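PDB 4JHM: mandelate racemase / muconate lactonizing enzyme, C-terminal domain protein from Pseudovibrio sp. JE062, which is of unassigned specific function but belongs to the enolase superfamily, pairing an N-terminal capping domain with a TIM-barrel-like C-terminal domain. Local coordinates for residues A[137-142]-A[163-168]; A[256-261]-A[286-291]. All coordinates share one frame; numbering follows the deposited sequence.

Interaction 1 (A[137-142]-A[163-168])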
# COMPACT_ATOMS: atom_id res chain seq x y z
N TYR A 137 -13.28 33.35 16.64
CA TYR A 137 -13.36 32.73 17.96
C TYR A 137 -12.43 33.44 18.93
O TYR A 137 -11.36 33.91 18.54
CB TYR A 137 -13.04 31.23 17.90
CG TYR A 137 -11.64 30.89 17.44
CD1 TYR A 137 -10.58 30.87 18.34
CD2 TYR A 137 -11.38 30.56 16.12
CE1 TYR A 137 -9.30 30.56 17.92
CE2 TYR A 137 -10.10 30.25 15.69
CZ TYR A 137 -9.07 30.25 16.59
OH TYR A 137 -7.80 29.94 16.17
N ALA A 138 -12.84 33.53 20.18
CA ALA A 138 -11.99 34.10 21.22
C ALA A 138 -10.94 33.07 21.61
O ALA A 138 -11.27 31.97 22.07
CB ALA A 138 -12.83 34.50 22.42
N SER A 139 -9.67 33.41 21.41
CA SER A 139 -8.58 32.52 21.77
C SER A 139 -8.11 32.92 23.16
O SER A 139 -7.51 33.98 23.34
CB SER A 139 -7.45 32.64 20.76
OG SER A 139 -6.73 31.43 20.65
N THR A 140 -8.38 32.07 24.15
CA THR A 140 -8.32 32.48 25.55
C THR A 140 -6.95 32.29 26.18
O THR A 140 -6.15 31.50 25.71
CB THR A 140 -9.34 31.68 26.40
OG1 THR A 140 -8.74 30.45 26.82
CG2 THR A 140 -10.60 31.39 25.60
N PRO A 141 -6.69 33.02 27.28
CA PRO A 141 -5.51 32.79 28.08
C PRO A 141 -5.72 31.60 29.01
O PRO A 141 -6.83 31.06 29.10
CB PRO A 141 -5.38 34.07 28.90
CG PRO A 141 -6.79 34.55 29.06
CD PRO A 141 -7.51 34.13 27.80
N MSE A 142 -4.67 31.19 29.70
CA MSE A 142 -4.75 30.07 30.63
C MSE A 142 -4.91 30.60 32.02
O MSE A 142 -4.15 31.46 32.46
CB MSE A 142 -3.49 29.24 30.45
CG MSE A 142 -2.94 28.66 31.75
SE MSE A 142 -1.22 27.78 31.33
CE MSE A 142 -1.38 26.32 32.64
N ALA A 163 -17.71 31.25 19.22
CA ALA A 163 -16.82 30.11 19.41
C ALA A 163 -15.67 30.49 20.32
O ALA A 163 -15.20 31.63 20.31
CB ALA A 163 -16.30 29.64 18.07
N ILE A 164 -15.21 29.53 21.11
CA ILE A 164 -14.10 29.76 22.02
C ILE A 164 -13.08 28.63 21.93
O ILE A 164 -13.42 27.46 22.09
CB ILE A 164 -14.60 29.85 23.47
CG1 ILE A 164 -15.59 31.02 23.61
CG2 ILE A 164 -13.43 30.01 24.42
CD1 ILE A 164 -16.15 31.17 25.01
N LYS A 165 -11.83 28.99 21.66
CA LYS A 165 -10.74 28.03 21.74
C LYS A 165 -10.01 28.23 23.05
O LYS A 165 -9.28 29.20 23.23
CB LYS A 165 -9.75 28.16 20.57
CG LYS A 165 -8.55 27.23 20.72
CD LYS A 165 -7.62 27.26 19.53
CE LYS A 165 -6.68 28.45 19.55
NZ LYS A 165 -5.91 28.57 18.29
N LEU A 166 -10.21 27.29 23.97
CA LEU A 166 -9.58 27.34 25.27
C LEU A 166 -8.10 27.01 25.14
O LEU A 166 -7.75 26.02 24.53
CB LEU A 166 -10.22 26.32 26.20
CG LEU A 166 -11.73 26.37 26.36
CD1 LEU A 166 -12.24 25.06 26.93
CD2 LEU A 166 -12.13 27.54 27.24
N HIS A 167 -7.24 27.85 25.71
CA HIS A 167 -5.88 27.42 25.99
C HIS A 167 -5.91 26.83 27.39
O HIS A 167 -6.57 27.36 28.28
CB HIS A 167 -4.87 28.55 25.87
CG HIS A 167 -4.47 28.84 24.46
ND1 HIS A 167 -4.86 29.97 23.78
CD2 HIS A 167 -3.72 28.12 23.59
CE1 HIS A 167 -4.36 29.94 22.55
NE2 HIS A 167 -3.67 28.83 22.41
N CYS A 168 -5.21 25.72 27.57
CA CYS A 168 -5.34 24.94 28.79
C CYS A 168 -3.99 24.65 29.44
O CYS A 168 -2.96 25.18 29.03
CB CYS A 168 -6.07 23.63 28.48
SG CYS A 168 -5.20 22.57 27.30

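Interaction 2 (A[256-261]-A[286-291])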
# COMPACT_ATOMS: atom_id res chain seq x y z
N GLU A 256 5.44 20.05 2.65
CA GLU A 256 5.07 19.45 3.93
C GLU A 256 3.56 19.41 4.11
O GLU A 256 3.00 18.37 4.48
CB GLU A 256 5.72 20.20 5.09
CG GLU A 256 7.13 19.74 5.42
CD GLU A 256 7.86 20.69 6.35
OE1 GLU A 256 8.06 21.86 5.96
OE2 GLU A 256 8.25 20.27 7.45
N VAL A 257 2.91 20.54 3.83
CA VAL A 257 1.45 20.63 3.88
C VAL A 257 0.83 19.65 2.89
O VAL A 257 -0.16 18.97 3.19
CB VAL A 257 0.97 22.05 3.50
CG1 VAL A 257 -0.52 22.04 3.20
CG2 VAL A 257 1.30 23.03 4.62
N THR A 258 1.41 19.58 1.70
CA THR A 258 0.89 18.72 0.65
C THR A 258 0.93 17.27 1.10
O THR A 258 -0.04 16.53 0.96
CB THR A 258 1.70 18.89 -0.64
OG1 THR A 258 1.40 20.16 -1.22
CG2 THR A 258 1.37 17.77 -1.64
N HIS A 259 2.07 16.88 1.66
CA HIS A 259 2.27 15.52 2.13
C HIS A 259 1.32 15.15 3.27
O HIS A 259 0.77 14.04 3.30
CB HIS A 259 3.71 15.35 2.60
CG HIS A 259 4.03 13.97 3.08
ND1 HIS A 259 3.91 13.60 4.40
CD2 HIS A 259 4.45 12.87 2.41
CE1 HIS A 259 4.25 12.33 4.53
NE2 HIS A 259 4.58 11.87 3.34
N ALA A 260 1.13 16.07 4.21
CA ALA A 260 0.29 15.83 5.38
C ALA A 260 -1.14 15.53 4.97
O ALA A 260 -1.75 14.55 5.42
CB ALA A 260 0.33 17.03 6.31
N LEU A 261 -1.70 16.38 4.12
CA LEU A 261 -3.04 16.15 3.62
C LEU A 261 -3.08 14.86 2.81
O LEU A 261 -4.01 14.07 2.95
CB LEU A 261 -3.49 17.35 2.78
CG LEU A 261 -3.60 18.67 3.56
CD1 LEU A 261 -4.00 19.81 2.64
CD2 LEU A 261 -4.61 18.52 4.68
N PHE A 286 -3.84 27.75 1.03
CA PHE A 286 -5.28 27.75 0.87
C PHE A 286 -5.66 26.96 -0.37
O PHE A 286 -6.47 26.03 -0.32
CB PHE A 286 -5.82 29.18 0.72
CG PHE A 286 -6.34 29.78 2.00
CD1 PHE A 286 -7.64 29.53 2.41
CD2 PHE A 286 -5.54 30.59 2.78
CE1 PHE A 286 -8.13 30.08 3.58
CE2 PHE A 286 -6.03 31.14 3.94
CZ PHE A 286 -7.32 30.89 4.35
N ALA A 287 -5.06 27.34 -1.50
CA ALA A 287 -5.30 26.66 -2.77
C ALA A 287 -5.01 25.17 -2.64
O ALA A 287 -5.73 24.34 -3.19
CB ALA A 287 -4.44 27.27 -3.87
N ILE A 288 -3.96 24.84 -1.90
CA ILE A 288 -3.56 23.45 -1.73
C ILE A 288 -4.58 22.68 -0.91
O ILE A 288 -4.96 21.56 -1.27
CB ILE A 288 -2.15 23.36 -1.10
CG1 ILE A 288 -1.12 23.91 -2.09
CG2 ILE A 288 -1.82 21.92 -0.74
CD1 ILE A 288 0.27 24.09 -1.50
N ALA A 289 -5.05 23.29 0.18
CA ALA A 289 -6.12 22.69 0.98
C ALA A 289 -7.36 22.50 0.13
O ALA A 289 -7.99 21.45 0.15
CB ALA A 289 -6.44 23.56 2.18
N ALA A 290 -7.72 23.54 -0.63
CA ALA A 290 -8.85 23.47 -1.54
C ALA A 290 -8.83 22.16 -2.32
O ALA A 290 -9.78 21.38 -2.27
CB ALA A 290 -8.84 24.66 -2.49
N GLY A 291 -7.73 21.91 -3.02
CA GLY A 291 -7.57 20.70 -3.82
C GLY A 291 -7.68 19.42 -3.01
O GLY A 291 -7.91 18.35 -3.56

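Interaction 1 (A[137-142]-A[163-168])
Lys-165 on strand 163-167 runs past Tyr-137 and Ser-139 of the neighbouring strand 133-139. CG lies anti to its backbone N (chi1 175°), and CB lies 3.6 Å from Tyr-137 CE1, approaching the ring obliquely. A bend at chi3 (81°) turns CE beside Ser-139 OG, and NZ donates to Tyr-137 OH at 3.2 Å. The buried charge is met by salt bridges from NZ to Glu-324 and Glu-222, which the long chain reaches past the tyrosine ring; Glu-324 also bonds Ser-139 OG. On the other face, small Ala-138 sits beside Ile-164, whose CG2 meets Thr-140 CG2, the two side chains crossing at about a right angle next to helix 149-159.

Backbone bonds join the parallel strands, among them Thr-140 N to Lys-165 O at 3.1 Å. Beyond them side chains take over. Thr-140 OG1 accepts His-167 N at 3.2 Å and donates to Pro-141 O. His-167 ND1 gives its hydrogen to Thr-140 O at 2.8 Å, with the donor in the carbonyl plane and the oxygen 6° out of the ring plane. This is the parallel strand pair of a beta-alpha-beta unit in a TIM-like barrel, polar at its C-terminal ends.

Interaction 2 (A[256-261]-A[286-291])
This is apolar helix-to-helix packing in the outer layer of the barrel domain, where Val-257, Thr-258 and Leu-261 of helix 254-262 meet Ile-288 and Ala-289 of helix 279-291. The two segments run almost parallel, at 18°, with axes 10.2 Å apart, and no hydrogen bond links them; the modest 157 Å² buried fits a contact carried by a few side-chain branches.

Ile-288 is the central residue. Its CG2 branch, anti to the backbone N, reaches Val-257 and Thr-258: it lies 4.2 Å from Val-257 CG1, the two side chains crossing obliquely, and 3.7 Å from Thr-258 OG1, where they cross at about a right angle. A threonine can serve in this apolar setting because its OG1 is hydrogen-bonded to Leu-254 O one turn back in its own helix. Farther along, Leu-261 is extended at chi2 (178°), and its CD1 comes 3.9 Å from Ala-289 CA and 4.5 Å from Ala-289 CB; the short alanine lets the leucine methyl approach the helix backbone.

The same region faces another subunit: Ile-288 packs on Ala-287 of the second copy, and Thr-258 on its His-292. Side-by-side, nearly parallel helices meeting through aliphatic side chains are characteristic of the helical shell of a TIM-like alpha/beta barrel.

Overall arrangement
From the N terminus the chain lays down three strands of the antiparallel sheet and the helices of the capping region, then enters the barrel domain with strand 133-139. Interaction 1 closes a loop of 20 residues, most of it helix 149-159, and pairs two strands of the inner sheet. Strands 192-196, 220-222 and 243-245 then extend that sheet, with helices between them. Interaction 2 follows, closing a loop of 24 residues between 256-261 and 286-291. The two loops lie in series, neither nesting nor crossing. The centres of interactions 1 and 2 are about 26 Å apart; one joins strands within the barrel wall, the other helices outside it. Strand 369-376 later completes the antiparallel sheet.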